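Local coordinates for endoribonuclease L-PSP/chorismate mutase-like domain-containing protein (Shewanella oneidensis, PDB 2OTM), which is of unknown function but, as a three-subunit member of the YjgF/chorismate mutase-like family, may be an endoribonuclease, at residues Asn75-Leu80 / Gly85-Ile90; Gly98-His103 / Pro110-Gly115. All blocks are in the same frame, centred on the assembly; numbering follows the deposited sequence.

Contact 1: Asn75-Leu80 / Gly85-Ile90; sequences NAIAQL and GELSRI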
loop_
_atom_site.group_PDB
_atom_site.type_symbol
_atom_site.label_atom_id
_atom_site.label_comp_id
_atom_site.label_asym_id
_atom_site.label_seq_id
_atom_site.Cartn_x
_atom_site.Cartn_y
_atom_site.Cartn_z
ATOM N N ASN B 75 15.267 9.117 -8.653
ATOM C CA ASN B 75 15.683 7.710 -8.745
ATOM C C ASN B 75 14.596 6.832 -9.351
ATOM O O ASN B 75 14.865 6.040 -10.243
ATOM C CB ASN B 75 16.104 7.156 -7.365
ATOM C CG ASN B 75 17.550 7.478 -7.023
ATOM O OD1 ASN B 75 18.444 6.655 -7.275
ATOM N ND2 ASN B 75 17.796 8.684 -6.498
ATOM N N ALA B 76 13.357 7.002 -8.896
ATOM C CA ALA B 76 12.219 6.272 -9.459
ATOM C C ALA B 76 12.032 6.530 -10.959
ATOM O O ALA B 76 11.680 5.625 -11.707
ATOM C CB ALA B 76 10.921 6.615 -8.683
ATOM N N ILE B 77 12.235 7.768 -11.384
ATOM C CA ILE B 77 12.139 8.127 -12.828
ATOM C C ILE B 77 13.256 7.447 -13.609
ATOM O O ILE B 77 13.044 6.959 -14.717
ATOM C CB ILE B 77 12.163 9.656 -13.015
ATOM C CG1 ILE B 77 10.890 10.260 -12.383
ATOM C CG2 ILE B 77 12.245 10.035 -14.502
ATOM C CD1 ILE B 77 10.870 11.818 -12.263
ATOM N N ALA B 78 14.449 7.369 -13.019
ATOM C CA ALA B 78 15.541 6.622 -13.633
ATOM C C ALA B 78 15.125 5.160 -13.835
ATOM O O ALA B 78 15.406 4.551 -14.880
ATOM C CB ALA B 78 16.844 6.755 -12.808
ATOM N N GLN B 79 14.420 4.604 -12.864
ATOM C CA GLN B 79 13.983 3.221 -12.952
ATOM C C GLN B 79 12.989 3.059 -14.103
ATOM O O GLN B 79 13.054 2.096 -14.857
ATOM C CB GLN B 79 13.311 2.821 -11.631
ATOM C CG GLN B 79 12.875 1.364 -11.565
ATOM C CD GLN B 79 14.059 0.465 -11.588
ATOM O OE1 GLN B 79 14.746 0.335 -10.582
ATOM N NE2 GLN B 79 14.338 -0.136 -12.749
ATOM N N LEU B 80 12.082 4.020 -14.232
ATOM C CA LEU B 80 11.065 3.980 -15.283
ATOM C C LEU B 80 11.735 4.100 -16.644
ATOM O O LEU B 80 11.343 3.411 -17.589
ATOM C CB LEU B 80 10.039 5.102 -15.106
ATOM C CG LEU B 80 9.140 5.030 -13.867
ATOM C CD1 LEU B 80 8.240 6.240 -13.843
ATOM C CD2 LEU B 80 8.337 3.721 -13.832
ATOM N N GLY B 85 12.670 2.907 -21.844
ATOM C CA GLY B 85 13.577 3.446 -22.863
ATOM C C GLY B 85 13.404 4.926 -23.105
ATOM O O GLY B 85 14.373 5.692 -22.991
ATOM N N GLU B 86 12.185 5.324 -23.463
ATOM C CA GLU B 86 11.824 6.699 -23.716
ATOM C C GLU B 86 10.697 6.990 -22.763
ATOM O O GLU B 86 9.674 6.323 -22.797
ATOM C CB GLU B 86 11.361 6.854 -25.165
ATOM C CG GLU B 86 12.481 6.767 -26.202
ATOM C CD GLU B 86 13.405 7.979 -26.177
ATOM O OE1 GLU B 86 12.949 9.106 -25.859
ATOM O OE2 GLU B 86 14.604 7.806 -26.469
ATOM N N LEU B 87 10.888 7.992 -21.911
ATOM C CA LEU B 87 9.882 8.357 -20.926
ATOM C C LEU B 87 8.607 8.896 -21.592
ATOM O O LEU B 87 7.559 8.922 -20.965
ATOM C CB LEU B 87 10.459 9.362 -19.930
ATOM C CG LEU B 87 11.482 8.823 -18.912
ATOM C CD1 LEU B 87 12.119 9.961 -18.146
ATOM C CD2 LEU B 87 10.843 7.815 -17.938
ATOM N N SER B 88 8.700 9.322 -22.859
ATOM C CA SER B 88 7.500 9.665 -23.647
ATOM C C SER B 88 6.513 8.528 -23.804
ATOM O O SER B 88 5.360 8.733 -24.146
ATOM C CB SER B 88 7.913 10.097 -25.059
ATOM O OG SER B 88 8.634 11.299 -24.991
ATOM N N ARG B 89 6.996 7.313 -23.623
ATOM C CA ARG B 89 6.160 6.109 -23.721
ATOM C C ARG B 89 5.179 5.952 -22.557
ATOM O O ARG B 89 4.199 5.188 -22.632
ATOM C CB ARG B 89 7.033 4.877 -23.878
ATOM C CG ARG B 89 7.846 4.905 -25.193
ATOM C CD ARG B 89 8.826 3.750 -25.372
ATOM N NE ARG B 89 9.488 3.932 -26.676
ATOM C CZ ARG B 89 10.740 3.589 -26.995
ATOM N NH1 ARG B 89 11.532 2.977 -26.138
ATOM N NH2 ARG B 89 11.199 3.853 -28.219
ATOM N N ILE B 90 5.417 6.688 -21.492
ATOM C CA ILE B 90 4.496 6.659 -20.341
ATOM C C ILE B 90 3.251 7.488 -20.629
ATOM O O ILE B 90 3.337 8.700 -20.878
ATOM C CB ILE B 90 5.218 7.117 -19.069
ATOM C CG1 ILE B 90 6.269 6.061 -18.679
ATOM C CG2 ILE B 90 4.197 7.385 -17.869
ATOM C CD1 ILE B 90 7.298 6.528 -17.732
#
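While Leu87 and Ile90 turn their apolar ends against Ile77 and Leu80, the guanidinium of Arg89 between them in sequence is turned back on its own loop: Glu86 CG lies 3.7 Å above its plane, over the centre of one face, and Arg89 NH1 is hydrogen-bonded to the carbonyl oxygen of Cys84. No hydrogen bond crosses to Asn75-Leu80, and the side chains that meet there are aliphatic. Leu87 does most of this through its fork. Its CG stands anti to the carbonyl carbon (chi1 -72°), which sends the two methyls toward the helix. CD1 meets Ile77 CG2 at 3.6 Å, the two side chains crossing at about a right angle. The sister methyl, Leu87 CD2, rests 4.0 Å from Leu80 CB and is equally near Ile77 O, so the fork spans one helical turn's worth of surface. Ile90 adds its CD1 methyl, which comes across the Leu80 side chain, again roughly perpendicular, 4.0 Å from Leu80 CD1 and nearly as close to Leu80 CB. A short 3-10 turn separates Leu87 from Ile90, with Arg89 N bonded to Glu86 O and Ile90 N to Leu87 O (3.1 Å). Gly85, the first residue to leave helical geometry, has a positive phi of 85°, a conformation that favours glycine, and the chain turns back from here. The example is of a helix terminus sealed by the apolar residues of the loop that follows it. That seal fits between layers of the fold: Phe124 of helix 109-124 packs against Ile77, Leu87 and Ile90, strand 146-153 presents Leu150 to Leu80 and Ala152 to Ile90, and helix 6-12 holds the backbone N of Leu87 through Glu7 OE2.

Contact 2: Gly98-His103 / Pro110-Gly115; sequences GVLNVH and PKALDG
Leu100 points at the helix, touching Ala112, and Leu113 points back at the strand, touching Gly98, across the first half of a beta-alpha-beta crossover, in which strand 92-100 leads through helix 109-124 to its parallel neighbour 131-136 in the YjgF/chorismate mutase-like fold. The short helical segment runs at 128° to the strand, with the axes 9.5 Å apart at their closest, a gap filled by aliphatic side chains. Leu100 rises from the sheet and splits its methyls between two successive helix residues. CD2 touches the CB of Ala112 at 3.7 Å, the tighter of the pair, whereas CD1 only approaches Leu113 CB, at 4.5 Å. Leu113 answers in the reverse direction: with CG anti to the backbone N (chi1 -166°) it descends toward the sheet beside Leu100, over Gly98. No hydrogen bond links the two segments, so their spacing rests on apolar packing. Around this layer, strand 131-136 supplies Ile134 and Arg132 against Leu113. Arg132 also bridges to Asp114 OD1, which in addition accepts a bond from the backbone N of Asn26 of the second subunit, while an acetate ion about 5 Å from the Leu113 side chain, probably from the crystallisation liquor, may mark a pocket here. At the floor, Leu113 CD1 lies directly against the backbone of Gly98, 4.0 Å from its CA.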
loop_
_atom_site.group_PDB
_atom_site.type_symbol
_atom_site.label_atom_id
_atom_site.label_comp_id
_atom_site.label_asym_id
_atom_site.label_seq_id
_atom_site.Cartn_x
_atom_site.Cartn_y
_atom_site.Cartn_z
ATOM N N GLY B 98 4.342 6.858 -1.086
ATOM C CA GLY B 98 5.537 7.266 -0.361
ATOM C C GLY B 98 5.481 6.919 1.104
ATOM O O GLY B 98 4.420 7.022 1.718
ATOM N N VAL B 99 6.631 6.539 1.652
ATOM C CA VAL B 99 6.811 6.230 3.051
ATOM C C VAL B 99 7.903 7.133 3.603
ATOM O O VAL B 99 8.967 7.296 2.962
ATOM C CB VAL B 99 7.308 4.772 3.284
ATOM C CG1 VAL B 99 7.246 4.430 4.750
ATOM C CG2 VAL B 99 6.509 3.752 2.467
ATOM N N LEU B 100 7.655 7.680 4.781
ATOM C CA LEU B 100 8.632 8.487 5.506
ATOM C C LEU B 100 8.775 8.020 6.920
ATOM O O LEU B 100 7.814 7.557 7.520
ATOM C CB LEU B 100 8.227 9.971 5.512
ATOM C CG LEU B 100 8.236 10.661 4.131
ATOM C CD1 LEU B 100 6.852 10.754 3.538
ATOM C CD2 LEU B 100 8.849 12.041 4.195
ATOM N N ASN B 101 9.965 8.199 7.486
ATOM C CA ASN B 101 10.141 8.038 8.930
ATOM C C ASN B 101 9.982 9.423 9.545
ATOM O O ASN B 101 10.736 10.337 9.180
ATOM C CB ASN B 101 11.531 7.483 9.257
ATOM C CG ASN B 101 11.681 7.143 10.727
ATOM O OD1 ASN B 101 10.769 7.389 11.537
ATOM N ND2 ASN B 101 12.826 6.594 11.084
ATOM N N VAL B 102 8.976 9.581 10.433
ATOM C CA VAL B 102 8.549 10.901 10.916
ATOM C C VAL B 102 8.452 10.861 12.444
ATOM O O VAL B 102 7.885 9.943 13.032
ATOM C CB VAL B 102 7.176 11.325 10.269
ATOM C CG1 VAL B 102 6.751 12.726 10.714
ATOM C CG2 VAL B 102 7.274 11.270 8.748
ATOM N N HIS B 103 9.041 11.871 13.077
ATOM C CA HIS B 103 8.958 12.026 14.521
ATOM C C HIS B 103 7.553 12.503 14.940
ATOM O O HIS B 103 6.909 13.225 14.216
ATOM C CB HIS B 103 9.970 13.062 14.940
ATOM C CG HIS B 103 10.129 13.151 16.412
ATOM N ND1 HIS B 103 9.482 14.099 17.167
ATOM C CD2 HIS B 103 10.822 12.376 17.277
ATOM C CE1 HIS B 103 9.801 13.929 18.438
ATOM N NE2 HIS B 103 10.614 12.892 18.535
ATOM N N PRO B 110 3.081 15.414 4.694
ATOM C CA PRO B 110 2.559 15.606 3.340
ATOM C C PRO B 110 3.317 16.665 2.532
ATOM O O PRO B 110 3.395 16.575 1.340
ATOM C CB PRO B 110 1.100 16.034 3.591
ATOM C CG PRO B 110 0.795 15.395 4.927
ATOM C CD PRO B 110 2.031 15.559 5.717
ATOM N N LYS B 111 3.842 17.687 3.200
ATOM C CA LYS B 111 4.609 18.714 2.520
ATOM C C LYS B 111 5.926 18.150 2.016
ATOM O O LYS B 111 6.338 18.498 0.926
ATOM C CB LYS B 111 4.890 19.896 3.448
ATOM C CG LYS B 111 3.650 20.640 3.873
ATOM N N ALA B 112 6.536 17.231 2.772
ATOM C CA ALA B 112 7.726 16.526 2.320
ATOM C C ALA B 112 7.435 15.689 1.087
ATOM O O ALA B 112 8.172 15.755 0.119
ATOM C CB ALA B 112 8.328 15.628 3.440
ATOM N N LEU B 113 6.338 14.936 1.104
ATOM C CA LEU B 113 5.978 14.112 -0.042
ATOM C C LEU B 113 5.630 14.907 -1.296
ATOM O O LEU B 113 5.726 14.391 -2.422
ATOM C CB LEU B 113 4.867 13.110 0.307
ATOM C CG LEU B 113 4.671 11.985 -0.720
ATOM C CD1 LEU B 113 5.934 11.192 -1.003
ATOM C CD2 LEU B 113 3.502 11.080 -0.349
ATOM N N ASP B 114 5.260 16.171 -1.126
ATOM C CA ASP B 114 5.120 17.074 -2.266
ATOM C C ASP B 114 6.412 17.216 -3.050
ATOM O O ASP B 114 6.361 17.612 -4.194
ATOM C CB ASP B 114 4.640 18.473 -1.837
ATOM C CG ASP B 114 3.145 18.537 -1.566
ATOM O OD1 ASP B 114 2.389 17.665 -2.064
ATOM O OD2 ASP B 114 2.744 19.475 -0.836
ATOM N N GLY B 115 7.567 16.911 -2.454
ATOM C CA GLY B 115 8.818 16.880 -3.220
ATOM C C GLY B 115 8.717 15.873 -4.365
ATOM O O GLY B 115 9.222 16.107 -5.465
#

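Both contacts are buried and apolar, with no hydrogen bond across either, yet they occupy different ends of the subunit, their centres 22 Å apart on opposite sides of the chain's centre. Contact 1 closes helix 62-84 with the loop that leads into strand 92-100; contact 2 takes up that strand at its far end and seats helix 109-124 on it. Helix 109-124 also joins them, since its later residues pack on contact 1. Their polar margins differ with place: contact 1 is bordered by bonds within its own chain and touches no other subunit, whereas contact 2 lies beside a subunit interface, where Asp114 is shared between two chains.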